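Local coordinates for ParA (PDB 3EZF), which probably drives plasmid partition as a P-loop ATPase and, in its ADP-bound form, regulates transcription through a winged helix-turn-helix DNA-binding domain, at residues N47-L52 against Q90-I95; Q140-H145 against R386-V391. One frame throughout, in Å; residues are numbered along the deposited sequence.

Interaction 1. Residues N47-L52 against Q90-I95. With SO4 (sulfate ion), chain F.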
loop_
_atom_site.group_PDB
_atom_site.type_symbol
_atom_site.label_atom_id
_atom_site.label_comp_id
_atom_site.label_asym_id
_atom_site.label_seq_id
_atom_site.Cartn_x
_atom_site.Cartn_y
_atom_site.Cartn_z
ATOM N N ASN A 47 -23.665 -30.549 -21.368
ATOM C CA ASN A 47 -24.845 -29.763 -21.078
ATOM C C ASN A 47 -24.461 -28.370 -20.667
ATOM O O ASN A 47 -25.192 -27.420 -20.920
ATOM C CB ASN A 47 -25.655 -30.430 -19.972
ATOM C CG ASN A 47 -26.013 -31.873 -20.309
ATOM O OD1 ASN A 47 -26.445 -32.179 -21.421
ATOM N ND2 ASN A 47 -25.838 -32.765 -19.345
ATOM N N ALA A 48 -23.311 -28.246 -20.025
ATOM C CA ALA A 48 -22.842 -26.941 -19.604
ATOM C C ALA A 48 -22.448 -26.137 -20.840
ATOM O O ALA A 48 -22.887 -24.997 -21.000
ATOM C CB ALA A 48 -21.663 -27.093 -18.672
ATOM N N VAL A 49 -21.634 -26.727 -21.720
ATOM C CA VAL A 49 -21.205 -26.025 -22.934
ATOM C C VAL A 49 -22.415 -25.642 -23.789
ATOM O O VAL A 49 -22.408 -24.613 -24.471
ATOM C CB VAL A 49 -20.246 -26.893 -23.797
ATOM C CG1 VAL A 49 -19.650 -26.057 -24.922
ATOM C CG2 VAL A 49 -19.151 -27.481 -22.927
ATOM N N ALA A 50 -23.454 -26.473 -23.735
ATOM C CA ALA A 50 -24.667 -26.232 -24.501
ATOM C C ALA A 50 -25.351 -24.979 -23.974
ATOM O O ALA A 50 -25.893 -24.189 -24.750
ATOM C CB ALA A 50 -25.597 -27.430 -24.403
ATOM N N LYS A 51 -25.310 -24.781 -22.660
ATOM C CA LYS A 51 -25.928 -23.601 -22.075
ATOM C C LYS A 51 -25.160 -22.325 -22.406
ATOM O O LYS A 51 -25.590 -21.232 -22.046
ATOM C CB LYS A 51 -26.031 -23.735 -20.563
ATOM C CG LYS A 51 -26.775 -24.967 -20.106
ATOM C CD LYS A 51 -27.186 -24.875 -18.640
ATOM C CE LYS A 51 -28.691 -24.640 -18.528
ATOM N NZ LYS A 51 -29.189 -24.701 -17.123
ATOM N N LEU A 52 -24.025 -22.447 -23.085
ATOM C CA LEU A 52 -23.229 -21.277 -23.442
ATOM C C LEU A 52 -23.766 -20.570 -24.684
ATOM O O LEU A 52 -24.411 -21.181 -25.526
ATOM C CB LEU A 52 -21.770 -21.688 -23.657
ATOM C CG LEU A 52 -20.793 -21.413 -22.506
ATOM C CD1 LEU A 52 -21.466 -21.623 -21.156
ATOM C CD2 LEU A 52 -19.564 -22.313 -22.662
ATOM N N GLN A 90 -10.082 -24.511 -23.417
ATOM C CA GLN A 90 -9.574 -24.548 -24.795
ATOM C C GLN A 90 -10.466 -25.358 -25.695
ATOM O O GLN A 90 -10.683 -24.990 -26.847
ATOM C CB GLN A 90 -8.154 -25.124 -24.875
ATOM C CG GLN A 90 -7.066 -24.089 -25.196
ATOM C CD GLN A 90 -7.307 -23.323 -26.484
ATOM O OE1 GLN A 90 -7.049 -22.124 -26.557
ATOM N NE2 GLN A 90 -7.786 -24.007 -27.504
ATOM N N ASN A 91 -10.959 -26.476 -25.174
ATOM C CA ASN A 91 -11.874 -27.333 -25.925
ATOM C C ASN A 91 -13.084 -26.493 -26.369
ATOM O O ASN A 91 -13.453 -26.492 -27.551
ATOM C CB ASN A 91 -12.332 -28.503 -25.048
ATOM C CG ASN A 91 -11.190 -29.433 -24.672
ATOM O OD1 ASN A 91 -11.373 -30.401 -23.923
ATOM N ND2 ASN A 91 -10.007 -29.145 -25.189
ATOM N N VAL A 92 -13.679 -25.777 -25.410
ATOM C CA VAL A 92 -14.817 -24.905 -25.660
ATOM C C VAL A 92 -14.469 -23.843 -26.711
ATOM O O VAL A 92 -15.256 -23.582 -27.630
ATOM C CB VAL A 92 -15.267 -24.187 -24.366
ATOM C CG1 VAL A 92 -16.412 -23.199 -24.670
ATOM C CG2 VAL A 92 -15.714 -25.217 -23.343
ATOM N N ILE A 93 -13.304 -23.215 -26.561
ATOM C CA ILE A 93 -12.861 -22.202 -27.508
ATOM C C ILE A 93 -12.666 -22.819 -28.880
ATOM O O ILE A 93 -12.963 -22.198 -29.896
ATOM C CB ILE A 93 -11.539 -21.578 -27.070
ATOM C CG1 ILE A 93 -11.773 -20.761 -25.801
ATOM C CG2 ILE A 93 -10.948 -20.735 -28.202
ATOM C CD1 ILE A 93 -10.512 -20.282 -25.140
ATOM N N ASP A 94 -12.164 -24.045 -28.911
ATOM C CA ASP A 94 -11.957 -24.713 -30.181
ATOM C C ASP A 94 -13.278 -25.121 -30.845
ATOM O O ASP A 94 -13.354 -25.218 -32.074
ATOM C CB ASP A 94 -11.036 -25.924 -30.005
ATOM C CG ASP A 94 -9.580 -25.525 -29.804
ATOM O OD1 ASP A 94 -9.147 -24.487 -30.354
ATOM O OD2 ASP A 94 -8.862 -26.261 -29.108
ATOM N N ILE A 95 -14.315 -25.356 -30.041
ATOM C CA ILE A 95 -15.618 -25.722 -30.588
ATOM C C ILE A 95 -16.204 -24.467 -31.206
ATOM O O ILE A 95 -16.838 -24.529 -32.259
ATOM C CB ILE A 95 -16.591 -26.242 -29.500
ATOM C CG1 ILE A 95 -16.319 -27.721 -29.208
ATOM C CG2 ILE A 95 -18.037 -26.043 -29.954
ATOM C CD1 ILE A 95 -17.130 -28.276 -28.087
HETATM S S SO4 F . -24.725 -32.862 -16.308
HETATM O O1 SO4 F . -24.074 -33.595 -17.406
HETATM O O2 SO4 F . -25.867 -32.096 -16.834
HETATM O O3 SO4 F . -23.765 -31.941 -15.672
HETATM O O4 SO4 F . -25.203 -33.838 -15.315
#

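Interaction 2. Residues Q140-H145 against R386-V391. With SO4 (sulfate ion), chain E.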
loop_
_atom_site.group_PDB
_atom_site.type_symbol
_atom_site.label_atom_id
_atom_site.label_comp_id
_atom_site.label_asym_id
_atom_site.label_seq_id
_atom_site.Cartn_x
_atom_site.Cartn_y
_atom_site.Cartn_z
ATOM N N GLN A 140 -18.221 -17.056 -18.659
ATOM C CA GLN A 140 -19.183 -17.932 -19.319
ATOM C C GLN A 140 -19.430 -17.523 -20.769
ATOM O O GLN A 140 -19.092 -18.256 -21.700
ATOM C CB GLN A 140 -20.516 -17.889 -18.564
ATOM C CG GLN A 140 -20.490 -18.528 -17.188
ATOM C CD GLN A 140 -20.672 -20.029 -17.262
ATOM O OE1 GLN A 140 -19.933 -20.717 -17.960
ATOM N NE2 GLN A 140 -21.662 -20.544 -16.546
ATOM N N ASP A 141 -20.027 -16.344 -20.943
ATOM C CA ASP A 141 -20.352 -15.837 -22.267
ATOM C C ASP A 141 -19.260 -15.010 -22.889
ATOM O O ASP A 141 -19.553 -14.145 -23.718
ATOM C CB ASP A 141 -21.613 -14.975 -22.246
ATOM C CG ASP A 141 -22.297 -14.977 -20.919
ATOM O OD1 ASP A 141 -22.536 -16.089 -20.392
ATOM O OD2 ASP A 141 -22.602 -13.867 -20.423
ATOM N N LEU A 142 -18.013 -15.253 -22.502
ATOM C CA LEU A 142 -16.920 -14.488 -23.069
ATOM C C LEU A 142 -15.883 -15.404 -23.658
ATOM O O LEU A 142 -15.008 -14.941 -24.380
ATOM C CB LEU A 142 -16.288 -13.584 -22.012
ATOM C CG LEU A 142 -16.728 -12.113 -21.891
ATOM C CD1 LEU A 142 -18.231 -11.968 -21.900
ATOM C CD2 LEU A 142 -16.154 -11.535 -20.601
ATOM N N LEU A 143 -15.990 -16.699 -23.356
ATOM C CA LEU A 143 -15.053 -17.703 -23.875
ATOM C C LEU A 143 -14.987 -17.679 -25.399
ATOM O O LEU A 143 -13.945 -17.940 -25.994
ATOM C CB LEU A 143 -15.440 -19.110 -23.410
ATOM C CG LEU A 143 -15.434 -19.471 -21.918
ATOM C CD1 LEU A 143 -15.804 -20.937 -21.763
ATOM C CD2 LEU A 143 -14.077 -19.247 -21.313
ATOM N N ARG A 144 -16.104 -17.364 -26.029
ATOM C CA ARG A 144 -16.177 -17.282 -27.482
ATOM C C ARG A 144 -15.239 -16.215 -28.027
ATOM O O ARG A 144 -15.042 -16.115 -29.237
ATOM C CB ARG A 144 -17.594 -16.915 -27.897
ATOM C CG ARG A 144 -18.126 -15.730 -27.113
ATOM C CD ARG A 144 -19.302 -15.099 -27.805
ATOM N NE ARG A 144 -18.902 -14.573 -29.105
ATOM C CZ ARG A 144 -19.704 -13.878 -29.895
ATOM N NH1 ARG A 144 -20.954 -13.636 -29.500
ATOM N NH2 ARG A 144 -19.250 -13.434 -31.066
ATOM N N HIS A 145 -14.689 -15.396 -27.136
ATOM C CA HIS A 145 -13.785 -14.326 -27.543
ATOM C C HIS A 145 -12.325 -14.753 -27.540
ATOM O O HIS A 145 -11.501 -14.101 -28.158
ATOM C CB HIS A 145 -13.943 -13.103 -26.634
ATOM C CG HIS A 145 -15.304 -12.487 -26.666
ATOM N ND1 HIS A 145 -15.891 -12.030 -27.825
ATOM C CD2 HIS A 145 -16.202 -12.254 -25.673
ATOM C CE1 HIS A 145 -17.091 -11.545 -27.551
ATOM N NE2 HIS A 145 -17.301 -11.670 -26.253
ATOM N N ARG A 386 -21.372 -10.961 -13.155
ATOM C CA ARG A 386 -22.131 -9.897 -13.798
ATOM C C ARG A 386 -21.341 -8.595 -13.856
ATOM O O ARG A 386 -21.573 -7.753 -14.729
ATOM C CB ARG A 386 -23.457 -9.684 -13.068
ATOM C CG ARG A 386 -23.350 -9.785 -11.560
ATOM C CD ARG A 386 -24.674 -10.213 -10.967
ATOM N NE ARG A 386 -25.163 -11.432 -11.609
ATOM C CZ ARG A 386 -26.298 -12.049 -11.291
ATOM N NH1 ARG A 386 -27.075 -11.567 -10.325
ATOM N NH2 ARG A 386 -26.665 -13.144 -11.947
ATOM N N PHE A 387 -20.406 -8.434 -12.924
ATOM C CA PHE A 387 -19.574 -7.241 -12.896
ATOM C C PHE A 387 -18.618 -7.274 -14.082
ATOM O O PHE A 387 -18.464 -6.282 -14.797
ATOM C CB PHE A 387 -18.757 -7.180 -11.618
ATOM C CG PHE A 387 -17.691 -6.133 -11.654
ATOM C CD1 PHE A 387 -18.025 -4.785 -11.584
ATOM C CD2 PHE A 387 -16.355 -6.488 -11.831
ATOM C CE1 PHE A 387 -17.047 -3.804 -11.686
ATOM C CE2 PHE A 387 -15.367 -5.516 -11.935
ATOM C CZ PHE A 387 -15.712 -4.172 -11.865
ATOM N N THR A 388 -17.967 -8.422 -14.267
ATOM C CA THR A 388 -17.049 -8.617 -15.375
ATOM C C THR A 388 -17.792 -8.316 -16.680
ATOM O O THR A 388 -17.390 -7.439 -17.450
ATOM C CB THR A 388 -16.539 -10.065 -15.401
ATOM O OG1 THR A 388 -15.948 -10.377 -14.136
ATOM C CG2 THR A 388 -15.495 -10.247 -16.485
ATOM N N LYS A 389 -18.881 -9.043 -16.913
ATOM C CA LYS A 389 -19.691 -8.851 -18.108
ATOM C C LYS A 389 -19.958 -7.357 -18.299
ATOM O O LYS A 389 -19.886 -6.840 -19.418
ATOM C CB LYS A 389 -21.017 -9.603 -17.963
ATOM C CG LYS A 389 -21.970 -9.464 -19.156
ATOM C CD LYS A 389 -21.581 -10.398 -20.300
ATOM C CE LYS A 389 -22.374 -10.100 -21.560
ATOM N NZ LYS A 389 -23.844 -10.190 -21.343
ATOM N N ALA A 390 -20.256 -6.672 -17.196
ATOM C CA ALA A 390 -20.540 -5.236 -17.201
ATOM C C ALA A 390 -19.360 -4.425 -17.743
ATOM O O ALA A 390 -19.509 -3.567 -18.615
ATOM C CB ALA A 390 -20.878 -4.783 -15.794
ATOM N N VAL A 391 -18.180 -4.708 -17.214
ATOM C CA VAL A 391 -16.973 -4.026 -17.644
ATOM C C VAL A 391 -16.714 -4.359 -19.110
ATOM O O VAL A 391 -16.419 -3.472 -19.908
ATOM C CB VAL A 391 -15.765 -4.481 -16.791
ATOM C CG1 VAL A 391 -14.568 -3.621 -17.078
ATOM C CG2 VAL A 391 -16.120 -4.414 -15.318
HETATM S S SO4 E . -23.867 -10.008 -25.098
HETATM O O1 SO4 E . -23.868 -10.505 -26.486
HETATM O O2 SO4 E . -24.801 -8.874 -24.983
HETATM O O3 SO4 E . -22.511 -9.559 -24.737
HETATM O O4 SO4 E . -24.284 -11.091 -24.185
#

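Interaction 1. Residues N47-L52 against Q90-I95
V49 and V92 face each other where helix 46-50 packs on helix 89-98, and their CA atoms, 7.0 Å apart, are the nearest such pair between the segments. The meeting is wholly apolar. CG2 of V49 lies 4.1 Å from CG2 of V92, and the two side chains run past one another in opposite directions. Each valine sets CG1 anti to its own backbone N (chi1 -171° for V49, 176° for V92), which places CG2 beside that N; V92 can then use both its methyls across the contact. While CG2 goes to V49, CG1 lies 3.8 Å from CD2 of L52, the longer side chain, which crosses V92 at about a right angle. Valine, short and apolar, suits so close an approach, and leucine spans the wider gap just beyond the helix. F44 touches both valines, and L87 covers V49 and I95, so the small antiparallel sheet of strands 43-44 and 87-88 closes over the same hydrocarbon.

Polar bonds stay away from this interface. On helix 89-98, D94 OD2 is paired with Y72 OH, and the OD1 of N91 accepts from the backbone N of both T88 and N75. At the far side of helix 46-50, N47 ND2 donates to sulfate O2 at 2.6 Å and weakly to O1; the ion probably comes from the crystallisation liquor.

With no hydrogen bond between the segments, this contact within the helix-turn-helix domain probably rests on shape and exclusion of water, with F44 and L87 sharing in it, while the amide of N47 meets an anion at the other face.

Interaction 2. Residues Q140-H145 against R386-V391
The nearest CA atoms across the contact are those of L142 and K389, 8.0 Å apart, where the turn after helix 129-138 passes one flank of the long helix 378-400. At that distance side chains must bridge the gap, and K389 does most of it. Its CG is anti to the backbone N (chi1 179°), and the chain then bends at chi2 and again at chi4, so that the middle methylenes lie against the turn while the ammonium reaches on beyond. CD of K389 receives D141 OD2 at 3.6 Å and L142 CD1 at 4.0 Å: the aspartate comes across the lysine at about a right angle, the leucine at a slant. L142 CD2 also approaches T388 CG2 loosely, at 4.4 Å. L136, from helix 129-138, touches both L142 and T388, tying in that helix. Leucine and the threonine methyl suit this buried side, whereas charged D141 and K389 occupy its more exposed margin.

The charged pair is a long salt bridge, with D141 OD2 and K389 NZ 4.0 Å apart. H139 NE2 makes a weak hydrogen bond to the same OD2, and D393 forms a further long, weak ion pair with K389. NZ of K389 also donates to sulfate O4 at 3.0 Å, the anion probably from the crystallisation liquor.

Lysine thus serves two ends here: hydrocarbon to cover L142, and a positive charge shared among carboxylates and sulfate. Such surroundings would probably stabilise its protonated form, but the length of the bridge implies an electrostatic attraction more than a tight, directional grip.

From the N terminus the chain passes helix 10-22 and strand 43-44 before helix 46-50, and after helix 57-69 and strand 87-88 it returns as helix 89-98, so interaction 1 closes a short loop inside the helix-turn-helix domain. Interaction 2 opens only afterwards and spans most of the ATPase domain, joining the turn before strand 149-153 to the C-terminal helix 378-400. The two loops are in series, neither nested nor crossed. Their centres lie 14 Å apart, yet they touch: L143 CD1 packs on V92 CG1 at 3.7 Å, and L52 meets Q140. The turn 140-145 therefore lies between the DNA-binding domain and the C-terminal helix, in contact with both.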